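Local coordinates for protein alternansucrase (Leuconostoc mesenteroides, PDB 6HVG) that is a member of glycosyl hydrolase family 70, with a TIM-barrel-type domain accompanied by cell-wall-binding-type repeats, and holds a calcium ion, at residues D627-I633 with Q1225-T1230; N1095-M1099 with N1252-R1256; D904-Q908 with A935-Q939. All blocks are in the same frame, centred on the assembly; numbering follows the deposited sequence.

Interaction 1 of 3, residues D627-I633 with Q1225-T1230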
loop_
_atom_site.group_PDB
_atom_site.type_symbol
_atom_site.label_atom_id
_atom_site.label_comp_id
_atom_site.label_asym_id
_atom_site.label_seq_id
_atom_site.Cartn_x
_atom_site.Cartn_y
_atom_site.Cartn_z
ATOM N N ASP A 627 7.309 -17.915 -5.718
ATOM C CA ASP A 627 7.567 -19.316 -5.337
ATOM C C ASP A 627 9.053 -19.508 -5.047
ATOM O O ASP A 627 9.914 -19.263 -5.899
ATOM C CB ASP A 627 7.104 -20.280 -6.443
ATOM C CG ASP A 627 7.055 -21.736 -5.986
ATOM O OD1 ASP A 627 8.024 -22.242 -5.383
ATOM O OD2 ASP A 627 6.049 -22.395 -6.261
ATOM N N ALA A 628 9.350 -19.944 -3.834
ATOM C CA ALA A 628 10.729 -20.013 -3.363
ATOM C C ALA A 628 11.623 -21.011 -4.131
ATOM O O ALA A 628 12.839 -21.017 -3.955
ATOM C CB ALA A 628 10.731 -20.323 -1.881
ATOM N N ASP A 629 11.029 -21.857 -4.966
ATOM C CA ASP A 629 11.804 -22.693 -5.886
ATOM C C ASP A 629 12.789 -21.895 -6.721
ATOM O O ASP A 629 13.846 -22.401 -7.079
ATOM C CB ASP A 629 10.878 -23.436 -6.848
ATOM C CG ASP A 629 10.137 -24.603 -6.200
ATOM O OD1 ASP A 629 10.576 -25.107 -5.134
ATOM O OD2 ASP A 629 9.120 -25.027 -6.802
ATOM N N LEU A 630 12.449 -20.652 -7.032
ATOM C CA LEU A 630 13.312 -19.821 -7.843
ATOM C C LEU A 630 14.683 -19.624 -7.228
ATOM O O LEU A 630 15.658 -19.407 -7.950
ATOM C CB LEU A 630 12.665 -18.458 -8.130
ATOM C CG LEU A 630 11.421 -18.442 -9.015
ATOM C CD1 LEU A 630 11.010 -17.008 -9.310
ATOM C CD2 LEU A 630 11.643 -19.210 -10.309
ATOM N N LEU A 631 14.772 -19.667 -5.904
ATOM C CA LEU A 631 16.054 -19.501 -5.246
ATOM C C LEU A 631 16.951 -20.698 -5.536
ATOM O O LEU A 631 18.156 -20.530 -5.810
ATOM C CB LEU A 631 15.884 -19.322 -3.734
ATOM C CG LEU A 631 14.992 -18.185 -3.241
ATOM C CD1 LEU A 631 15.100 -18.034 -1.742
ATOM C CD2 LEU A 631 15.341 -16.872 -3.900
ATOM N N LYS A 632 16.359 -21.892 -5.474
ATOM C CA LYS A 632 17.063 -23.146 -5.763
ATOM C C LYS A 632 17.471 -23.225 -7.226
ATOM O O LYS A 632 18.597 -23.625 -7.535
ATOM C CB LYS A 632 16.173 -24.334 -5.433
ATOM C CG LYS A 632 16.914 -25.638 -5.300
ATOM C CD LYS A 632 16.023 -26.825 -5.601
ATOM C CE LYS A 632 16.664 -28.136 -5.147
ATOM N NZ LYS A 632 18.000 -28.400 -5.765
ATOM N N ILE A 633 16.570 -22.817 -8.119
ATOM C CA ILE A 633 16.858 -22.803 -9.549
ATOM C C ILE A 633 18.042 -21.901 -9.852
ATOM O O ILE A 633 18.958 -22.280 -10.580
ATOM C CB ILE A 633 15.632 -22.358 -10.372
ATOM C CG1 ILE A 633 14.526 -23.414 -10.279
ATOM C CG2 ILE A 633 15.999 -22.119 -11.837
ATOM C CD1 ILE A 633 13.141 -22.856 -10.537
ATOM N N GLN A 1225 16.372 -32.470 -11.791
ATOM C CA GLN A 1225 16.216 -32.296 -10.344
ATOM C C GLN A 1225 14.837 -31.777 -9.961
ATOM O O GLN A 1225 14.380 -30.773 -10.516
ATOM C CB GLN A 1225 17.263 -31.302 -9.839
ATOM C CG GLN A 1225 17.088 -30.864 -8.391
ATOM C CD GLN A 1225 17.630 -31.871 -7.400
ATOM O OE1 GLN A 1225 18.687 -32.478 -7.624
ATOM N NE2 GLN A 1225 16.939 -32.022 -6.273
ATOM N N ASN A 1226 14.193 -32.438 -8.997
ATOM C CA ASN A 1226 12.883 -31.987 -8.494
ATOM C C ASN A 1226 12.952 -30.765 -7.598
ATOM O O ASN A 1226 13.819 -30.658 -6.746
ATOM C CB ASN A 1226 12.178 -33.076 -7.693
ATOM C CG ASN A 1226 11.648 -34.187 -8.559
ATOM O OD1 ASN A 1226 11.085 -33.950 -9.627
ATOM N ND2 ASN A 1226 11.819 -35.414 -8.102
ATOM N N GLN A 1227 12.012 -29.854 -7.821
ATOM C CA GLN A 1227 11.806 -28.672 -7.006
ATOM C C GLN A 1227 10.859 -29.001 -5.863
ATOM O O GLN A 1227 10.004 -29.844 -6.002
ATOM C CB GLN A 1227 11.210 -27.551 -7.869
ATOM C CG GLN A 1227 12.120 -27.084 -8.991
ATOM C CD GLN A 1227 13.362 -26.455 -8.455
ATOM O OE1 GLN A 1227 13.361 -25.920 -7.330
ATOM N NE2 GLN A 1227 14.441 -26.498 -9.233
ATOM N N VAL A 1228 10.996 -28.309 -4.745
ATOM C CA VAL A 1228 10.305 -28.678 -3.525
ATOM C C VAL A 1228 8.820 -28.396 -3.555
ATOM O O VAL A 1228 8.027 -29.254 -3.169
ATOM C CB VAL A 1228 10.919 -27.978 -2.300
ATOM C CG1 VAL A 1228 10.130 -28.287 -1.014
ATOM C CG2 VAL A 1228 12.383 -28.402 -2.152
ATOM N N SER A 1229 8.432 -27.202 -4.001
ATOM C CA SER A 1229 7.025 -26.783 -3.931
ATOM C C SER A 1229 6.112 -27.618 -4.810
ATOM O O SER A 1229 4.937 -27.750 -4.498
ATOM C CB SER A 1229 6.866 -25.294 -4.280
ATOM O OG SER A 1229 6.843 -25.062 -5.677
ATOM N N THR A 1230 6.649 -28.178 -5.896
ATOM C CA THR A 1230 5.855 -28.897 -6.896
ATOM C C THR A 1230 6.037 -30.417 -6.935
ATOM O O THR A 1230 5.211 -31.124 -7.516
ATOM C CB THR A 1230 6.194 -28.403 -8.315
ATOM O OG1 THR A 1230 7.561 -28.699 -8.611
ATOM C CG2 THR A 1230 5.937 -26.902 -8.456
#
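Gln1227, Asp629 and Lys632 bury the most surface where the first turn of a helix meets the loop 1225-1230. Asp629 is the polar anchor. Its OD1 accepts a nearly linear hydrogen bond from Ser1229 N at 3.2 Å, and its OD2 lies 2.5 Å from Ser1229 OG. The same hydroxyl oxygen, Ser1229 OG, is 2.8 Å from Asp627 OD2. Asp627 also works within its own segment: its OD1 accepts from Asp629 N at 3.1 Å, a capping bond at the entry to the helix. The loop serine thus sits against both aspartates, with its backbone NH held by Asp629 OD1. Gln1227 lays its side chain along the helix, the backbones being closest where Gln1227 CA lies 6.1 Å from Asp629 CA. Its CB touches Asp629 OD2 at 3.4 Å, its OE1 meets Lys632 CD at 3.3 Å, and its NE2 meets Ile633 CG1 at 3.3 Å. Lys632 runs beside the loop, extended as far as CE and then bent at its end, packing its methylenes on Gln1227 and bringing NZ to 3.7 Å from Gln1225 CG, while the ammonium forms a salt bridge with Asp636 one turn further on. The contact sits on helix 629-642, which follows barrel strand 617-620, and the loop arrives from helix 1220-1224. Helix 587-601 closes another side: Gln590 hydrogen-bonds Asp629 OD2 and touches Gln1227 and Ile633, and Leu594 also packs on Ile633.

Interaction 2 of 3, residues N1095-M1099 with N1252-R1256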
loop_
_atom_site.group_PDB
_atom_site.type_symbol
_atom_site.label_atom_id
_atom_site.label_comp_id
_atom_site.label_asym_id
_atom_site.label_seq_id
_atom_site.Cartn_x
_atom_site.Cartn_y
_atom_site.Cartn_z
ATOM N N ASN A 1095 -1.515 2.118 -19.536
ATOM C CA ASN A 1095 -2.398 1.751 -18.428
ATOM C C ASN A 1095 -3.755 1.306 -18.957
ATOM O O ASN A 1095 -4.591 2.130 -19.335
ATOM C CB ASN A 1095 -2.557 2.960 -17.506
ATOM C CG ASN A 1095 -3.525 2.721 -16.368
ATOM O OD1 ASN A 1095 -4.680 3.152 -16.408
ATOM N ND2 ASN A 1095 -3.054 2.040 -15.343
ATOM N N TYR A 1096 -3.941 -0.008 -18.998
ATOM C CA TYR A 1096 -5.140 -0.622 -19.575
ATOM C C TYR A 1096 -6.367 -0.596 -18.647
ATOM O O TYR A 1096 -7.517 -0.588 -19.089
ATOM C CB TYR A 1096 -4.806 -2.035 -20.069
ATOM C CG TYR A 1096 -3.818 -1.972 -21.213
ATOM C CD1 TYR A 1096 -4.114 -1.266 -22.393
ATOM C CD2 TYR A 1096 -2.573 -2.563 -21.113
ATOM C CE1 TYR A 1096 -3.200 -1.182 -23.436
ATOM C CE2 TYR A 1096 -1.651 -2.482 -22.151
ATOM C CZ TYR A 1096 -1.967 -1.796 -23.312
ATOM O OH TYR A 1096 -1.061 -1.735 -24.347
ATOM N N GLY A 1097 -6.108 -0.562 -17.361
ATOM C CA GLY A 1097 -7.135 -0.287 -16.383
ATOM C C GLY A 1097 -6.443 -0.207 -15.033
ATOM O O GLY A 1097 -5.240 -0.540 -14.899
ATOM N N GLY A 1098 -7.183 0.242 -14.031
ATOM C CA GLY A 1098 -6.679 0.205 -12.665
ATOM C C GLY A 1098 -5.681 1.293 -12.367
ATOM O O GLY A 1098 -5.424 2.169 -13.199
ATOM N N MET A 1099 -5.110 1.226 -11.170
ATOM C CA MET A 1099 -4.159 2.230 -10.721
ATOM C C MET A 1099 -2.789 1.981 -11.346
ATOM O O MET A 1099 -2.281 0.868 -11.332
ATOM C CB MET A 1099 -4.049 2.214 -9.208
ATOM C CG MET A 1099 -5.364 2.477 -8.503
ATOM S SD MET A 1099 -5.155 2.630 -6.729
ATOM C CE MET A 1099 -4.315 4.205 -6.622
ATOM N N ASN A 1252 -3.906 -6.935 -10.556
ATOM C CA ASN A 1252 -4.552 -5.889 -9.803
ATOM C C ASN A 1252 -5.884 -5.590 -10.494
ATOM O O ASN A 1252 -6.008 -5.750 -11.709
ATOM C CB ASN A 1252 -3.681 -4.631 -9.751
ATOM C CG ASN A 1252 -3.383 -4.077 -11.124
ATOM O OD1 ASN A 1252 -2.866 -4.786 -11.994
ATOM N ND2 ASN A 1252 -3.701 -2.812 -11.331
ATOM N N ILE A 1253 -6.885 -5.182 -9.723
ATOM C CA ILE A 1253 -8.199 -4.916 -10.269
ATOM C C ILE A 1253 -8.130 -3.863 -11.378
ATOM O O ILE A 1253 -7.450 -2.855 -11.231
ATOM C CB ILE A 1253 -9.210 -4.486 -9.188
ATOM C CG1 ILE A 1253 -8.764 -3.229 -8.459
ATOM C CG2 ILE A 1253 -9.465 -5.615 -8.224
ATOM C CD1 ILE A 1253 -9.738 -2.753 -7.405
ATOM N N LEU A 1254 -8.833 -4.118 -12.481
ATOM C CA LEU A 1254 -8.748 -3.277 -13.674
ATOM C C LEU A 1254 -9.906 -2.308 -13.870
ATOM O O LEU A 1254 -9.987 -1.663 -14.923
ATOM C CB LEU A 1254 -8.608 -4.154 -14.929
ATOM C CG LEU A 1254 -7.389 -5.085 -14.954
ATOM C CD1 LEU A 1254 -7.223 -5.716 -16.318
ATOM C CD2 LEU A 1254 -6.115 -4.349 -14.611
ATOM N N HIS A 1255 -10.781 -2.197 -12.866
ATOM C CA HIS A 1255 -11.876 -1.203 -12.866
ATOM C C HIS A 1255 -12.922 -1.422 -13.982
ATOM O O HIS A 1255 -13.533 -0.476 -14.492
ATOM C CB HIS A 1255 -11.308 0.226 -12.964
ATOM C CG HIS A 1255 -10.451 0.618 -11.809
ATOM N ND1 HIS A 1255 -10.030 1.915 -11.609
ATOM C CD2 HIS A 1255 -9.954 -0.106 -10.782
ATOM C CE1 HIS A 1255 -9.294 1.967 -10.515
ATOM N NE2 HIS A 1255 -9.240 0.757 -9.990
ATOM N N ARG A 1256 -13.110 -2.669 -14.360
ATOM C CA ARG A 1256 -13.970 -2.988 -15.488
ATOM C C ARG A 1256 -15.363 -3.462 -15.062
ATOM O O ARG A 1256 -16.334 -3.261 -15.807
ATOM C CB ARG A 1256 -13.292 -4.028 -16.378
ATOM C CG ARG A 1256 -12.288 -3.367 -17.288
ATOM C CD ARG A 1256 -11.416 -4.347 -18.036
ATOM N NE ARG A 1256 -10.496 -3.608 -18.891
ATOM C CZ ARG A 1256 -9.438 -4.125 -19.505
ATOM N NH1 ARG A 1256 -9.137 -5.402 -19.368
ATOM N NH2 ARG A 1256 -8.675 -3.358 -20.266
HETATM O O HOH W 1 -5.404 -1.332 -9.811
#
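A glycine pair packs backbone to backbone against the loop leaving strand 1248-1252, itself part of an antiparallel sheet in the family 70 region. Gly1098 and Leu1254 bring their CA atoms within 4.2 Å, an approach that tolerates no side chain: a CB on Gly1097 would fall 2.3 Å from Leu1254 O, and one on Gly1098 2.5 Å from Ile1253 O. The positive phi of Gly1098 favours glycine as well. In place of side chains come CA-H...O contacts, Gly1097 CA to Leu1254 O and Gly1098 CA to Ile1253 O, each 3.5 Å. Gly1098 CA also sits squarely over the face of the His1255 ring, a CH-pi contact 3.6 Å from the centroid. A water adds polar bridging, accepting from Met1099 N (2.9 Å) and Asn1252 ND2 (2.7 Å) and donating to Ile1253 O (2.9 Å). Within 1095-1099, Asn1095 ND2 donates to Gly1098 O at 3.2 Å. Around the contact, Glu520 receives the backbone NH groups of His1255 and Arg1256, the Arg1256 guanidinium binds Val1193 O and Asn1195 OD1 of strand 1190-1197, and Ile1253 and Arg1256 rest on strand 1166-1175.

Interaction 3 of 3, residues D904-Q908 with A935-Q939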
loop_
_atom_site.group_PDB
_atom_site.type_symbol
_atom_site.label_atom_id
_atom_site.label_comp_id
_atom_site.label_asym_id
_atom_site.label_seq_id
_atom_site.Cartn_x
_atom_site.Cartn_y
_atom_site.Cartn_z
ATOM N N ASP A 904 51.288 -7.060 9.696
ATOM C CA ASP A 904 50.275 -6.218 9.049
ATOM C C ASP A 904 49.337 -5.561 10.050
ATOM O O ASP A 904 48.924 -4.429 9.854
ATOM C CB ASP A 904 49.440 -7.027 8.050
ATOM C CG ASP A 904 50.252 -7.529 6.853
ATOM O OD1 ASP A 904 51.486 -7.665 6.969
ATOM O OD2 ASP A 904 49.647 -7.810 5.793
ATOM N N TYR A 905 49.006 -6.277 11.117
ATOM C CA TYR A 905 48.067 -5.791 12.133
ATOM C C TYR A 905 48.405 -4.467 12.808
ATOM O O TYR A 905 47.489 -3.728 13.196
ATOM C CB TYR A 905 47.864 -6.851 13.227
ATOM C CG TYR A 905 49.003 -7.006 14.218
ATOM C CD1 TYR A 905 50.042 -7.900 13.977
ATOM C CD2 TYR A 905 49.029 -6.285 15.393
ATOM C CE1 TYR A 905 51.079 -8.072 14.875
ATOM C CE2 TYR A 905 50.066 -6.448 16.308
ATOM C CZ TYR A 905 51.092 -7.343 16.044
ATOM O OH TYR A 905 52.126 -7.524 16.940
ATOM N N LYS A 906 49.692 -4.178 12.986
ATOM C CA LYS A 906 50.106 -3.053 13.830
ATOM C C LYS A 906 49.560 -1.701 13.360
ATOM O O LYS A 906 49.172 -0.870 14.189
ATOM C CB LYS A 906 51.639 -2.999 14.005
ATOM C CG LYS A 906 52.133 -3.489 15.372
ATOM C CD LYS A 906 51.992 -2.400 16.442
ATOM C CE LYS A 906 52.727 -2.679 17.752
ATOM N NZ LYS A 906 52.053 -3.671 18.634
ATOM N N ASN A 907 49.511 -1.485 12.045
ATOM C CA ASN A 907 48.992 -0.232 11.505
ATOM C C ASN A 907 47.559 -0.311 11.003
ATOM O O ASN A 907 47.083 0.597 10.324
ATOM C CB ASN A 907 49.948 0.277 10.435
ATOM C CG ASN A 907 51.342 0.517 10.990
ATOM O OD1 ASN A 907 52.292 -0.174 10.615
ATOM N ND2 ASN A 907 51.464 1.458 11.925
ATOM N N GLN A 908 46.878 -1.388 11.366
ATOM C CA GLN A 908 45.490 -1.627 10.968
ATOM C C GLN A 908 44.598 -1.489 12.227
ATOM O O GLN A 908 45.095 -1.147 13.304
ATOM C CB GLN A 908 45.356 -3.016 10.340
ATOM C CG GLN A 908 46.010 -3.137 8.998
ATOM C CD GLN A 908 45.929 -4.525 8.402
ATOM O OE1 GLN A 908 45.383 -5.447 8.991
ATOM N NE2 GLN A 908 46.458 -4.666 7.193
ATOM N N ALA A 935 47.261 -5.746 21.428
ATOM C CA ALA A 935 48.113 -5.707 20.244
ATOM C C ALA A 935 48.515 -4.286 19.857
ATOM O O ALA A 935 49.318 -4.118 18.962
ATOM C CB ALA A 935 47.418 -6.402 19.083
ATOM N N HIS A 936 47.972 -3.275 20.533
ATOM C CA HIS A 936 48.297 -1.882 20.242
ATOM C C HIS A 936 48.673 -1.084 21.483
ATOM O O HIS A 936 48.152 0.013 21.684
ATOM C CB HIS A 936 47.110 -1.214 19.552
ATOM C CG HIS A 936 46.761 -1.838 18.247
ATOM N ND1 HIS A 936 47.244 -1.357 17.055
ATOM C CD2 HIS A 936 45.999 -2.910 17.945
ATOM C CE1 HIS A 936 46.788 -2.106 16.068
ATOM N NE2 HIS A 936 46.023 -3.049 16.583
ATOM N N LYS A 937 49.591 -1.628 22.289
ATOM C CA LYS A 937 50.061 -0.932 23.481
ATOM C C LYS A 937 50.905 0.252 23.063
ATOM O O LYS A 937 51.698 0.163 22.121
ATOM C CB LYS A 937 50.889 -1.847 24.394
ATOM C CG LYS A 937 50.228 -3.156 24.772
ATOM C CD LYS A 937 51.087 -3.984 25.714
ATOM C CE LYS A 937 50.340 -5.226 26.181
ATOM N NZ LYS A 937 51.238 -6.266 26.732
ATOM N N ASN A 938 50.701 1.373 23.765
ATOM C CA ASN A 938 51.545 2.585 23.636
ATOM C C ASN A 938 51.580 3.244 22.243
ATOM O O ASN A 938 52.350 4.150 21.993
ATOM C CB ASN A 938 52.954 2.261 24.121
ATOM C CG ASN A 938 52.952 1.723 25.550
ATOM O OD1 ASN A 938 53.386 0.596 25.800
ATOM N ND2 ASN A 938 52.404 2.502 26.479
ATOM N N GLN A 939 50.680 2.820 21.372
ATOM C CA GLN A 939 50.643 3.275 19.995
ATOM C C GLN A 939 49.968 4.645 19.850
ATOM O O GLN A 939 49.063 4.985 20.603
ATOM C CB GLN A 939 49.874 2.253 19.159
ATOM C CG GLN A 939 49.909 2.512 17.670
ATOM C CD GLN A 939 49.786 1.240 16.866
ATOM O OE1 GLN A 939 49.576 0.154 17.413
ATOM N NE2 GLN A 939 49.921 1.369 15.557
#
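Ala935 lies in the loop between strands 927-931 and 940-947, facing the loop that joins strands 881-885 and 910-915 of the antiparallel sheet and holds 904-908. Lys906 NZ donates to Ala935 O at 2.8 Å. The Tyr905 ring borders the same residue, with its edge toward Ala935 O, 3.6 Å from CE2, and with CE2 3.8 Å from Ala935 CB in apolar contact. At His936, the ring edge meets the carbonyls of Tyr905 and Lys906, in a backbone closed by Gln908 N to Tyr905 O at 3.0 Å. His936 CE1 lies among three carbonyl oxygens, 3.4 Å from Tyr905 O, 3.3 Å from Lys906 O and 3.4 Å from Gln908 O. From His936 the chain makes a type II beta turn through Lys937 and Asn938, the latter with the positive phi that its place in such a turn requires, and Asn938 is fastened to Arg965 and Asn967. Gln939 ends the turn and brings its side chain back to the contact. Its NE2 donates to Lys906 O at 2.7 Å, while its OE1 accepts from His936 ND1 at 2.8 Å, so the amide joins the turn's two ends to the opposing backbone. Since the other ring nitrogen, His936 NE2, hydrogen-bonds Phe886 O, both nitrogens face acceptors, which is consistent with a doubly protonated imidazole. The hydrogen bonds across the contact thus run from side chains to backbone carbonyls, while apolar contact is made by Tyr905 with Ala935.

In the fold
All three contacts lie within the family 70 range but touch nowhere. Interactions 1 and 2 are the closer pair, centres 31 Å and nearest atoms about 16 Å apart, and their segments alternate along the chain. Neither supplies a ligand to the calcium ion bound by Glu575, Asp581, Asn625 and Asp1159: the Asp627 side chain is about 8 Å from it, two residues beyond the ligand Asn625, and the Asn1252 side chain about 12 Å, on a strand paired with the one carrying Asp581. Interaction 3 is remote, its centre 49 Å from that of interaction 1 and 64 Å from that of interaction 2, in loops of a separate antiparallel sheet.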